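Local coordinates for protein particle-associated lyase (Acinetobacter bacteriophage AP22, PDB 4Y9V) that probably cleaves the capsular polysaccharide of Acinetobacter baumannii by a lyase reaction, serving as a trimeric tailspike of the phage that binds capsular saccharide, at residues 138-143 and 201-206; 218-221 and 227-230; 365-370 and 374-379; 439-444 and 482-487; 541-546 and 590-595. All coordinates share one frame; numbering follows the deposited sequence. Where two conformers were deposited one is given.

Interaction 1: 138-143 and 201-206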
# COMPACT_ATOMS: atom_id res chain seq x y z
N PHE A 138 -8.06 32.95 -3.25
CA PHE A 138 -8.80 33.55 -4.36
C PHE A 138 -9.52 34.77 -3.78
O PHE A 138 -9.90 34.80 -2.60
CB PHE A 138 -9.77 32.59 -5.02
CG PHE A 138 -10.78 31.94 -4.12
CD1 PHE A 138 -10.49 30.74 -3.49
CD2 PHE A 138 -12.05 32.49 -3.90
CE1 PHE A 138 -11.39 30.10 -2.69
CE2 PHE A 138 -12.95 31.85 -3.06
CZ PHE A 138 -12.64 30.66 -2.43
N ASP A 139 -9.77 35.74 -4.65
CA ASP A 139 -10.59 36.87 -4.30
C ASP A 139 -12.04 36.55 -4.67
O ASP A 139 -12.32 35.80 -5.60
CB ASP A 139 -10.15 38.12 -5.07
CG ASP A 139 -8.79 38.59 -4.71
OD1 ASP A 139 -8.23 38.19 -3.63
OD2 ASP A 139 -8.18 39.34 -5.53
N VAL A 140 -12.95 37.18 -3.92
CA VAL A 140 -14.38 37.09 -4.17
C VAL A 140 -14.94 38.49 -4.36
O VAL A 140 -14.35 39.48 -3.95
CB VAL A 140 -15.13 36.34 -3.05
CG1 VAL A 140 -14.68 34.88 -3.00
CG2 VAL A 140 -14.93 37.03 -1.72
N ALA A 141 -16.16 38.55 -4.90
CA ALA A 141 -16.86 39.82 -5.01
C ALA A 141 -17.34 40.31 -3.62
O ALA A 141 -17.48 41.54 -3.47
CB ALA A 141 -17.99 39.72 -5.99
N ASP A 142 -17.61 39.43 -2.69
CA ASP A 142 -18.16 39.80 -1.39
C ASP A 142 -17.75 38.72 -0.38
O ASP A 142 -18.20 37.60 -0.49
CB ASP A 142 -19.67 39.92 -1.43
CG ASP A 142 -20.32 40.24 -0.10
OD1 ASP A 142 -19.60 40.64 0.84
OD2 ASP A 142 -21.58 40.12 -0.04
N ALA A 143 -16.90 39.08 0.58
CA ALA A 143 -16.48 38.15 1.62
C ALA A 143 -17.17 38.43 2.94
O ALA A 143 -16.79 37.84 3.96
CB ALA A 143 -14.97 38.25 1.82
N ILE A 201 -18.48 31.12 -12.38
CA ILE A 201 -18.00 30.49 -11.15
C ILE A 201 -18.67 31.10 -9.95
O ILE A 201 -18.49 32.29 -9.63
CB ILE A 201 -16.48 30.61 -10.98
CG1 ILE A 201 -15.68 30.24 -12.21
CG2 ILE A 201 -16.04 29.79 -9.76
CD1 ILE A 201 -15.91 28.83 -12.72
N VAL A 202 -19.51 30.33 -9.27
CA VAL A 202 -20.23 30.75 -8.10
C VAL A 202 -19.50 30.19 -6.87
O VAL A 202 -18.82 29.17 -6.93
CB VAL A 202 -21.71 30.36 -8.11
CG1 VAL A 202 -22.36 30.92 -9.38
CG2 VAL A 202 -21.92 28.87 -8.02
N ILE A 203 -19.70 30.88 -5.74
CA ILE A 203 -19.16 30.49 -4.45
C ILE A 203 -20.35 30.23 -3.50
O ILE A 203 -21.14 31.14 -3.24
CB ILE A 203 -18.24 31.55 -3.86
CG1 ILE A 203 -17.11 31.97 -4.81
CG2 ILE A 203 -17.69 31.11 -2.51
CD1 ILE A 203 -16.15 30.86 -5.20
N LEU A 204 -20.47 29.00 -3.05
CA LEU A 204 -21.49 28.58 -2.12
C LEU A 204 -20.90 28.45 -0.72
O LEU A 204 -19.73 28.12 -0.58
CB LEU A 204 -22.11 27.24 -2.50
CG LEU A 204 -22.41 27.03 -3.99
CD1 LEU A 204 -22.95 25.63 -4.24
CD2 LEU A 204 -23.36 28.10 -4.53
N LYS A 205 -21.73 28.65 0.29
CA LYS A 205 -21.38 28.36 1.66
C LYS A 205 -22.27 27.25 2.18
O LYS A 205 -23.52 27.37 1.99
CB LYS A 205 -21.51 29.63 2.53
CG LYS A 205 -21.17 29.41 3.98
CD LYS A 205 -21.03 30.69 4.75
CE LYS A 205 -20.97 30.45 6.25
NZ LYS A 205 -20.53 31.66 6.98
N VAL A 206 -21.71 26.26 2.83
CA VAL A 206 -22.45 25.09 3.32
C VAL A 206 -22.68 25.18 4.81
O VAL A 206 -21.79 25.52 5.57
CB VAL A 206 -21.68 23.79 2.97
CG1 VAL A 206 -22.48 22.57 3.40
CG2 VAL A 206 -21.35 23.72 1.49
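Ile203 meets Phe138 and Val140 in the interior of the Ig-like domain that spans this early part of the tailspike. Its strand, 201-207, lies antiparallel to strands 113-125 and 151-156, whereas Phe138 sits on the short strand 137-139, which pairs with 184-187. Between 138-143 and 201-206 themselves, side chains make the contact. It is compact on the inside: CD1 of Ile203 comes within 4.0 Å of Phe138 CE2, approaching the ring obliquely, while the side chains of Phe138 and Ile203 reach in from opposite directions. Beside this, Ile203 CG1 lies 4.2 Å from Val140 CG1. Phe138 holds CG between its own backbone N and carbonyl carbon (chi1 55°), and this swings the ring back alongside Val140, two residues further along the same segment. Leu126, Ile130 and Val185 also pack on Phe138, and Val185 touches Val140 as well, so the hydrocarbon continues well beyond the three residues of the contact itself.

The outer side is different in kind. Asp139 turns to Thr184 with OD1, Asp142 bonds Ser144, and Lys205 extends to a salt bridge with Asp150 and a hydrogen bond to the carbonyl of Gln145. These polar groups lie at the partly exposed margin, clear of the apolar centre. Within 138-143 the packing is closer than across the contact: Phe138 CE2 is 3.5 Å from Val140 CG1.

Interaction 2: 218-221 and 227-230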
# COMPACT_ATOMS: atom_id res chain seq x y z
N THR A 218 -33.19 -1.06 6.85
CA THR A 218 -34.35 -0.60 6.09
C THR A 218 -34.76 -1.65 5.10
O THR A 218 -33.95 -2.47 4.62
CB THR A 218 -34.07 0.73 5.37
OG1 THR A 218 -33.13 0.55 4.33
CG2 THR A 218 -33.51 1.79 6.31
N VAL A 219 -36.05 -1.59 4.73
CA VAL A 219 -36.65 -2.40 3.69
C VAL A 219 -37.46 -1.49 2.76
O VAL A 219 -38.24 -0.68 3.25
CB VAL A 219 -37.59 -3.49 4.27
CG1 VAL A 219 -38.35 -4.23 3.15
CG2 VAL A 219 -36.77 -4.45 5.10
N SER A 220 -37.30 -1.70 1.45
CA SER A 220 -38.08 -1.00 0.46
C SER A 220 -38.39 -2.01 -0.66
O SER A 220 -37.68 -2.98 -0.81
CB SER A 220 -37.27 0.16 -0.18
OG SER A 220 -36.78 1.03 0.82
N THR A 221 -39.42 -1.73 -1.44
CA THR A 221 -39.59 -2.53 -2.64
C THR A 221 -38.54 -2.16 -3.68
O THR A 221 -37.90 -1.11 -3.61
CB THR A 221 -41.00 -2.35 -3.25
OG1 THR A 221 -41.05 -1.06 -3.78
CG2 THR A 221 -42.09 -2.62 -2.22
N VAL A 227 -33.72 6.41 -2.62
CA VAL A 227 -32.61 5.71 -1.97
C VAL A 227 -32.96 5.59 -0.49
O VAL A 227 -33.35 6.59 0.13
CB VAL A 227 -31.31 6.49 -2.22
CG1 VAL A 227 -30.15 5.83 -1.50
CG2 VAL A 227 -31.04 6.58 -3.73
N PRO A 228 -32.85 4.41 0.12
CA PRO A 228 -33.27 4.28 1.51
C PRO A 228 -32.69 5.28 2.47
O PRO A 228 -33.39 5.79 3.34
CB PRO A 228 -32.88 2.81 1.79
CG PRO A 228 -33.01 2.11 0.48
CD PRO A 228 -32.59 3.11 -0.51
N LEU A 229 -31.38 5.56 2.34
CA LEU A 229 -30.78 6.67 3.07
C LEU A 229 -29.86 7.46 2.12
O LEU A 229 -28.97 6.88 1.48
CB LEU A 229 -29.95 6.22 4.25
CG LEU A 229 -29.19 7.34 5.01
CD1 LEU A 229 -30.13 8.36 5.62
CD2 LEU A 229 -28.27 6.72 6.03
N VAL A 230 -30.06 8.77 2.10
CA VAL A 230 -29.12 9.73 1.53
C VAL A 230 -28.63 10.62 2.69
O VAL A 230 -29.44 11.12 3.46
CB VAL A 230 -29.72 10.59 0.43
CG1 VAL A 230 -28.62 11.50 -0.18
CG2 VAL A 230 -30.40 9.74 -0.63
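Thr218 places OG1 between its backbone N and carbonyl carbon (chi1 69°), and Ser220 swings OG beside its backbone N (chi1 -56°); both hydroxyls thereby come to rest against the ring of Pro228. OG1 of Thr218 is the closer, 3.4 Å from Pro228 CB, with the two side chains crossing at about a right angle. Further along the ring, Pro228 CG lies 3.9 Å from Ser220 OG and 4.2 Å from Thr218 OG1. Threonine and serine share one side of strand 215-220, while Val219 between them points the other way.

Pro228 stands where the chain, after a short loop, is about to enter strand 229-232, so the contact lies at a corner between two faces of the right-handed parallel beta-helix expected of this pectin lyase-like family. Phe108 on strand 105-109 touches both Thr218 and Ser220, and Asn244 on strand 237-245 reaches Thr218 and Pro228. A bound N-acetylated fucosamine residue of the saccharide lies about 11 Å from the Pro228 side chain, too far to be touched by it. Since a proline ring offers neither donor nor conventional acceptor, the two hydroxyls meet it by van der Waals contact, and the fit between these two segments rests on shape rather than on polar bonding.

Interaction 3: 365-370 and 374-379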
# COMPACT_ATOMS: atom_id res chain seq x y z
N CYS A 365 -5.09 -5.16 -6.42
CA CYS A 365 -6.45 -5.67 -6.55
C CYS A 365 -6.49 -6.99 -7.31
O CYS A 365 -5.65 -7.24 -8.17
CB CYS A 365 -7.35 -4.68 -7.31
SG CYS A 365 -7.74 -3.15 -6.40
N ASP A 366 -7.52 -7.77 -7.02
CA ASP A 366 -7.90 -8.94 -7.78
C ASP A 366 -9.01 -8.49 -8.73
O ASP A 366 -10.08 -8.10 -8.25
CB ASP A 366 -8.43 -10.06 -6.88
CG ASP A 366 -7.37 -10.83 -6.13
OD1 ASP A 366 -7.76 -11.67 -5.31
OD2 ASP A 366 -6.19 -10.59 -6.43
N ILE A 367 -8.74 -8.53 -10.03
CA ILE A 367 -9.67 -7.99 -11.02
C ILE A 367 -10.03 -9.11 -12.00
O ILE A 367 -9.19 -9.61 -12.74
CB ILE A 367 -9.11 -6.78 -11.78
CG1 ILE A 367 -8.60 -5.70 -10.81
CG2 ILE A 367 -10.17 -6.24 -12.73
CD1 ILE A 367 -7.92 -4.54 -11.47
N TYR A 368 -11.32 -9.49 -11.97
CA TYR A 368 -11.83 -10.52 -12.85
C TYR A 368 -12.30 -9.92 -14.18
O TYR A 368 -12.96 -8.89 -14.23
CB TYR A 368 -13.01 -11.29 -12.23
CG TYR A 368 -12.62 -12.06 -11.00
CD1 TYR A 368 -12.04 -13.31 -11.02
CD2 TYR A 368 -12.88 -11.48 -9.78
CE1 TYR A 368 -11.68 -14.00 -9.84
CE2 TYR A 368 -12.56 -12.12 -8.61
CZ TYR A 368 -11.95 -13.36 -8.66
OH TYR A 368 -11.65 -14.00 -7.48
N GLU A 369 -12.00 -10.63 -15.26
CA GLU A 369 -12.43 -10.21 -16.57
C GLU A 369 -13.95 -10.26 -16.67
O GLU A 369 -14.58 -11.21 -16.19
CB GLU A 369 -11.82 -11.17 -17.61
CG GLU A 369 -11.94 -10.63 -19.03
CD GLU A 369 -11.50 -11.57 -20.13
OE1 GLU A 369 -11.36 -12.78 -19.90
OE2 GLU A 369 -11.38 -11.04 -21.25
N ARG A 370 -14.55 -9.28 -17.34
CA ARG A 370 -15.98 -9.37 -17.65
C ARG A 370 -16.22 -10.43 -18.73
O ARG A 370 -15.32 -10.78 -19.52
CB ARG A 370 -16.56 -8.02 -18.07
CG ARG A 370 -16.06 -7.49 -19.43
CD ARG A 370 -16.96 -6.42 -19.98
NE ARG A 370 -16.45 -6.01 -21.29
CZ ARG A 370 -17.01 -5.11 -22.08
NH1 ARG A 370 -18.14 -4.52 -21.72
NH2 ARG A 370 -16.45 -4.79 -23.22
N GLY A 374 -12.08 -8.22 -21.32
CA GLY A 374 -11.31 -7.15 -20.71
C GLY A 374 -11.54 -7.07 -19.20
O GLY A 374 -12.56 -7.46 -18.66
N CYS A 375 -10.51 -6.51 -18.50
CA CYS A 375 -10.56 -6.28 -17.07
C CYS A 375 -10.79 -4.84 -16.66
O CYS A 375 -11.45 -4.60 -15.63
CB CYS A 375 -9.27 -6.76 -16.41
SG CYS A 375 -9.11 -8.58 -16.31
N VAL A 376 -10.20 -3.87 -17.37
CA VAL A 376 -10.22 -2.48 -16.97
C VAL A 376 -10.61 -1.63 -18.17
O VAL A 376 -10.00 -1.78 -19.25
CB VAL A 376 -8.81 -2.03 -16.45
CG1 VAL A 376 -8.83 -0.57 -16.04
CG2 VAL A 376 -8.36 -2.90 -15.29
N LEU A 377 -11.58 -0.76 -17.98
CA LEU A 377 -12.11 0.10 -19.04
C LEU A 377 -11.89 1.56 -18.71
O LEU A 377 -12.23 2.03 -17.62
CB LEU A 377 -13.61 -0.15 -19.18
CG LEU A 377 -14.30 0.65 -20.31
CD1 LEU A 377 -13.83 0.20 -21.67
CD2 LEU A 377 -15.81 0.49 -20.16
N ILE A 378 -11.35 2.29 -19.68
CA ILE A 378 -11.21 3.75 -19.65
C ILE A 378 -12.17 4.29 -20.72
O ILE A 378 -11.84 4.33 -21.89
CB ILE A 378 -9.75 4.17 -19.90
CG1 ILE A 378 -8.77 3.55 -18.96
CG2 ILE A 378 -9.65 5.69 -19.87
CD1 ILE A 378 -7.31 3.72 -19.31
N ALA A 379 -13.38 4.64 -20.33
CA ALA A 379 -14.43 5.02 -21.26
C ALA A 379 -14.85 6.47 -21.17
O ALA A 379 -15.55 6.92 -22.09
CB ALA A 379 -15.70 4.23 -20.97
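Glu369 and Arg370 grip Gly374 at both its backbone N and its O. The glycine N donates to Glu369 OE2 over 2.9 Å in a nearly straight bond (166° at the hydrogen), using the oxygen's anti lone pair, the one facing away from OE1. The glycine O in turn accepts from Arg370 N at 3.0 Å. A CA-H...O contact from Glu369 CA, 3.5 Å from Gly374 O, adds to the same carbonyl.

Next to this polar pair, the SG of Cys375 settles 3.7 Å from the backbone N of Glu369. Ile367 completes the inner side: its CG2 lies 3.8 Å from Cys375 CB, and its CD1 crosses to Val376 CG2 at 4.2 Å. The isoleucine and cysteine both pack on Tyr393 of strand 391-394.

Glu369 reaches the glycine because CG stands opposite the backbone N (chi1 -166°) and the chain stays extended beyond it. A second shell then fixes the carboxylate: Thr397 bonds OE2, and the backbone N of Lys396 bonds OE1. Arg370 leads outward, with NE on the carbonyl of Gln373 and a cation-pi contact with Trp402. On the opposite face of strand 366-368, Asp366 forms a salt bridge with Arg342 of the second subunit.

This is a tight corner between two faces of the beta-helix, and Gly374 supplies it with a positive-phi backbone. With both its oxygens engaged, the carboxylate of the buried Glu369 is probably held against rotation, and it ties the corner to the neighbouring coil at 396-397.

Interaction 4: 439-444 and 482-487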
# COMPACT_ATOMS: atom_id res chain seq x y z
N ILE A 439 -5.21 1.61 -26.49
CA ILE A 439 -5.95 2.88 -26.51
C ILE A 439 -6.31 3.14 -27.99
O ILE A 439 -5.40 3.14 -28.83
CB ILE A 439 -5.13 4.04 -25.95
CG1 ILE A 439 -4.60 3.76 -24.52
CG2 ILE A 439 -5.94 5.35 -26.06
CD1 ILE A 439 -5.70 3.69 -23.47
N ARG A 440 -7.59 3.38 -28.27
CA ARG A 440 -8.03 3.77 -29.58
C ARG A 440 -8.76 5.10 -29.53
O ARG A 440 -9.50 5.37 -28.59
CB ARG A 440 -8.99 2.75 -30.22
CG ARG A 440 -8.44 1.33 -30.34
CD ARG A 440 -7.28 1.18 -31.28
NE ARG A 440 -7.55 1.47 -32.69
CZ ARG A 440 -7.99 0.56 -33.55
NH1 ARG A 440 -8.36 -0.65 -33.18
NH2 ARG A 440 -8.05 0.89 -34.86
N GLN A 441 -8.57 5.91 -30.56
CA GLN A 441 -9.45 7.05 -30.83
C GLN A 441 -10.70 6.54 -31.51
O GLN A 441 -10.64 5.77 -32.47
CB GLN A 441 -8.72 8.11 -31.65
CG GLN A 441 -9.60 9.30 -32.00
CD GLN A 441 -8.81 10.42 -32.66
OE1 GLN A 441 -7.59 10.52 -32.48
NE2 GLN A 441 -9.52 11.26 -33.39
N SER A 442 -11.87 6.97 -31.04
CA SER A 442 -13.12 6.61 -31.68
C SER A 442 -13.21 7.21 -33.09
O SER A 442 -12.85 8.35 -33.31
CB SER A 442 -14.27 7.19 -30.86
OG SER A 442 -15.49 6.87 -31.47
N ASN A 443 -13.83 6.45 -33.99
CA ASN A 443 -14.17 7.04 -35.29
C ASN A 443 -15.13 8.19 -35.14
O ASN A 443 -15.15 9.08 -36.03
CB ASN A 443 -14.70 5.97 -36.25
CG ASN A 443 -13.55 5.19 -36.83
OD1 ASN A 443 -12.53 5.80 -37.22
ND2 ASN A 443 -13.64 3.90 -36.95
N ALA A 444 -15.90 8.28 -34.06
CA ALA A 444 -16.84 9.39 -33.86
C ALA A 444 -16.12 10.68 -33.53
O ALA A 444 -16.76 11.72 -33.60
CB ALA A 444 -17.82 9.01 -32.75
N TYR A 482 -6.15 9.81 -38.71
CA TYR A 482 -5.34 10.72 -37.95
C TYR A 482 -4.24 9.93 -37.27
O TYR A 482 -4.37 8.75 -36.95
CB TYR A 482 -6.17 11.44 -36.84
CG TYR A 482 -7.36 12.15 -37.39
CD1 TYR A 482 -7.22 13.23 -38.26
CD2 TYR A 482 -8.67 11.76 -37.11
CE1 TYR A 482 -8.31 13.90 -38.80
CE2 TYR A 482 -9.78 12.38 -37.64
CZ TYR A 482 -9.58 13.45 -38.50
OH TYR A 482 -10.62 14.13 -39.09
N THR A 483 -3.14 10.64 -36.96
CA THR A 483 -2.18 10.15 -35.98
C THR A 483 -2.70 10.50 -34.60
O THR A 483 -3.06 11.66 -34.33
CB THR A 483 -0.81 10.79 -36.23
OG1 THR A 483 -0.33 10.26 -37.47
CG2 THR A 483 0.16 10.46 -35.14
N VAL A 484 -2.73 9.51 -33.70
CA VAL A 484 -2.96 9.79 -32.28
C VAL A 484 -1.62 10.24 -31.71
O VAL A 484 -0.68 9.44 -31.76
CB VAL A 484 -3.49 8.57 -31.53
CG1 VAL A 484 -3.58 8.87 -30.05
CG2 VAL A 484 -4.86 8.15 -32.10
N PRO A 485 -1.46 11.47 -31.23
CA PRO A 485 -0.15 11.87 -30.69
C PRO A 485 0.22 11.01 -29.52
O PRO A 485 -0.60 10.76 -28.63
CB PRO A 485 -0.39 13.32 -30.26
CG PRO A 485 -1.59 13.80 -31.07
CD PRO A 485 -2.46 12.56 -31.12
N ILE A 486 1.50 10.56 -29.49
CA ILE A 486 2.05 9.74 -28.43
C ILE A 486 3.31 10.42 -27.96
O ILE A 486 4.18 10.75 -28.78
CB ILE A 486 2.34 8.30 -28.92
CG1 ILE A 486 1.03 7.59 -29.31
CG2 ILE A 486 3.16 7.52 -27.92
CD1 ILE A 486 1.26 6.36 -30.14
N GLY A 487 3.45 10.61 -26.65
CA GLY A 487 4.69 11.13 -26.10
C GLY A 487 5.74 10.04 -26.02
O GLY A 487 6.75 10.02 -26.71
O HOH W 1 -5.73 12.20 -33.47
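Gln441 lays its amide almost parallel to the ring of Tyr482, the planes 8° apart, yet touches it only obliquely, NE2 standing 3.8 Å from CD2. The contact belongs to the parallel beta-helix of the pectin lyase-like region. Gln441 ends strand 435-441; residues 482-487 run into strand 486-496, with the chain turning a corner at 487. With CG opposite the backbone N (chi1 178°) and the rest of the chain extended, the glutamine passes Val484, the two side chains sliding by in opposite directions. Val484 CG2 lies 3.9 Å from Gln441 CB and 3.6 Å from Gln441 OE1.

The two ends of the amide are served differently. NE2 donates to the carbonyls of Glu447 and Leu445, backbone groups of the loop after 439-444, which probably settles which end is nitrogen and fixes its rotation. Tyr482 leans the same way, its hydroxyl hydrogen-bonded to Asn446. Behind Val484 stands Val474 of strand 470-476, while Arg481, just before Tyr482, binds the carbonyls of Ser442 and Asn443. The oxygen end is bridged by a water, which donates to Gln441 OE1 at 2.7 Å and to the backbone O of Thr483 at 2.9 Å.

Interaction 5: 541-546 and 590-595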
# COMPACT_ATOMS: atom_id res chain seq x y z
N ALA A 541 25.78 -17.00 -37.90
CA ALA A 541 24.77 -17.75 -37.21
C ALA A 541 23.51 -17.82 -38.09
O ALA A 541 23.27 -16.94 -38.91
CB ALA A 541 24.42 -17.06 -35.91
N ASN A 542 22.68 -18.84 -37.90
CA ASN A 542 21.38 -18.81 -38.48
C ASN A 542 20.61 -17.62 -37.90
O ASN A 542 20.83 -17.19 -36.76
CB ASN A 542 20.57 -20.08 -38.20
CG ASN A 542 21.13 -21.34 -38.82
OD1 ASN A 542 22.06 -21.36 -39.65
ND2 ASN A 542 20.56 -22.40 -38.39
N VAL A 543 19.66 -17.09 -38.67
CA VAL A 543 18.84 -15.99 -38.17
C VAL A 543 18.16 -16.40 -36.88
O VAL A 543 17.69 -17.54 -36.70
CB VAL A 543 17.85 -15.53 -39.25
CG1 VAL A 543 16.76 -16.55 -39.54
CG2 VAL A 543 17.19 -14.21 -38.85
N ILE A 544 18.12 -15.45 -35.96
CA ILE A 544 17.52 -15.61 -34.64
C ILE A 544 16.20 -14.87 -34.62
O ILE A 544 16.14 -13.66 -34.88
CB ILE A 544 18.47 -15.08 -33.58
CG1 ILE A 544 19.82 -15.81 -33.64
CG2 ILE A 544 17.85 -15.17 -32.21
CD1 ILE A 544 20.80 -15.28 -32.68
N ASN A 545 15.11 -15.60 -34.34
CA ASN A 545 13.80 -15.04 -34.19
C ASN A 545 13.56 -14.67 -32.74
O ASN A 545 13.63 -15.50 -31.84
CB ASN A 545 12.76 -16.08 -34.60
CG ASN A 545 12.87 -16.32 -36.10
OD1 ASN A 545 12.61 -15.41 -36.92
ND2 ASN A 545 13.31 -17.49 -36.49
N LEU A 546 13.32 -13.39 -32.49
CA LEU A 546 13.21 -12.87 -31.14
C LEU A 546 11.85 -13.22 -30.53
O LEU A 546 10.81 -13.07 -31.15
CB LEU A 546 13.37 -11.35 -31.17
CG LEU A 546 14.70 -10.85 -31.75
CD1 LEU A 546 14.65 -9.34 -31.84
CD2 LEU A 546 15.89 -11.39 -30.96
N ASN A 590 26.52 -7.52 -36.87
CA ASN A 590 25.15 -7.99 -37.04
C ASN A 590 24.82 -7.96 -38.54
O ASN A 590 24.78 -6.90 -39.17
CB ASN A 590 24.12 -7.17 -36.26
CG ASN A 590 22.78 -7.86 -36.40
OD1 ASN A 590 22.68 -9.07 -36.21
ND2 ASN A 590 21.75 -7.08 -36.72
N SER A 591 24.61 -9.15 -39.11
CA SER A 591 24.44 -9.26 -40.55
C SER A 591 23.04 -8.95 -41.06
O SER A 591 22.92 -8.67 -42.28
CB SER A 591 24.91 -10.65 -41.04
OG SER A 591 24.02 -11.69 -40.69
N LEU A 592 22.03 -8.97 -40.21
CA LEU A 592 20.64 -8.74 -40.63
C LEU A 592 19.92 -8.24 -39.37
O LEU A 592 20.16 -8.79 -38.30
CB LEU A 592 19.97 -10.03 -41.13
CG LEU A 592 18.50 -9.85 -41.51
CD1 LEU A 592 18.19 -10.64 -42.77
CD2 LEU A 592 17.60 -10.25 -40.36
N VAL A 593 19.03 -7.27 -39.57
CA VAL A 593 18.15 -6.82 -38.50
C VAL A 593 16.73 -6.68 -39.05
O VAL A 593 16.55 -6.19 -40.16
CB VAL A 593 18.63 -5.52 -37.83
CG1 VAL A 593 18.60 -4.32 -38.77
CG2 VAL A 593 17.85 -5.25 -36.56
N ALA A 594 15.76 -7.06 -38.23
CA ALA A 594 14.35 -6.81 -38.50
C ALA A 594 13.68 -6.55 -37.14
O ALA A 594 14.30 -6.71 -36.10
CB ALA A 594 13.70 -7.97 -39.22
N ILE A 595 12.38 -6.20 -37.21
CA ILE A 595 11.65 -6.00 -35.95
C ILE A 595 11.72 -7.17 -35.01
O ILE A 595 11.62 -7.00 -33.81
CB ILE A 595 10.20 -5.62 -36.15
CG1 ILE A 595 9.38 -6.58 -36.97
CG2 ILE A 595 10.09 -4.25 -36.73
CD1 ILE A 595 8.00 -5.85 -37.08
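Leu546 reaches for the backbone of Ile595 in the C-terminal Ig-like domain of the tailspike, where strands 538-545 and 586-594 flank strand 597-604 in an antiparallel sheet. Its CB points toward 590-595 but is still 5.4 Å from the Ile595 O. CG, set beside the backbone N (chi1 -60°), is hardly nearer, at 5.3 Å from Ile595 O. The next torsion turns CD1 opposite CA (chi2 174°), and this methyl alone closes the distance, ending 4.3 Å from Ile595 O. The other branch, CD2, is directed elsewhere; the side chain also packs on Gln524 of strand 518-531.

A second touch lies earlier along both segments. Val543 CG2 meets Leu592 CD2 at 4.3 Å, a light apolar contact, and each of these side chains is modelled in two conformers. Gln597 of the central strand touches both. Because that strand is antiparallel to each flanking one, the two segments run the same way, 23° apart, and bridge it from either edge at only two points.

Asn590 ties 590-595 to the central strand, its OD1 accepting from the backbone N of Arg599. Leu592 and its neighbours also face the third subunit, where Asn562 donates to the carbonyl of Ser591. Within 590-595 itself, Asn590 ND2 makes a weak, bent hydrogen bond of 2.8 Å to the backbone O of Leu592.

In the fold
Interactions 2, 3 and 4 lie in the elongated beta-helix, 2 and 3 where the chain turns from one face to the next, 4 between the end of one strand and a later loop. Their chemistry differs: hydroxyls against a proline in interaction 2, a carboxylate and backbone bonds in interaction 3, an amide and a bridging water in interaction 4. Interactions 3 and 4 share the sheet of strands 376-378 and 435-441, their nearest atoms about 4 Å apart. Interactions 1 and 5 lie in separate Ig-like domains, their centres about 67 Å apart, and both are small and mainly apolar. Interaction 1 is fully buried, whereas interaction 5 is partly exposed. Neighbouring subunits approach interactions 3 and 5.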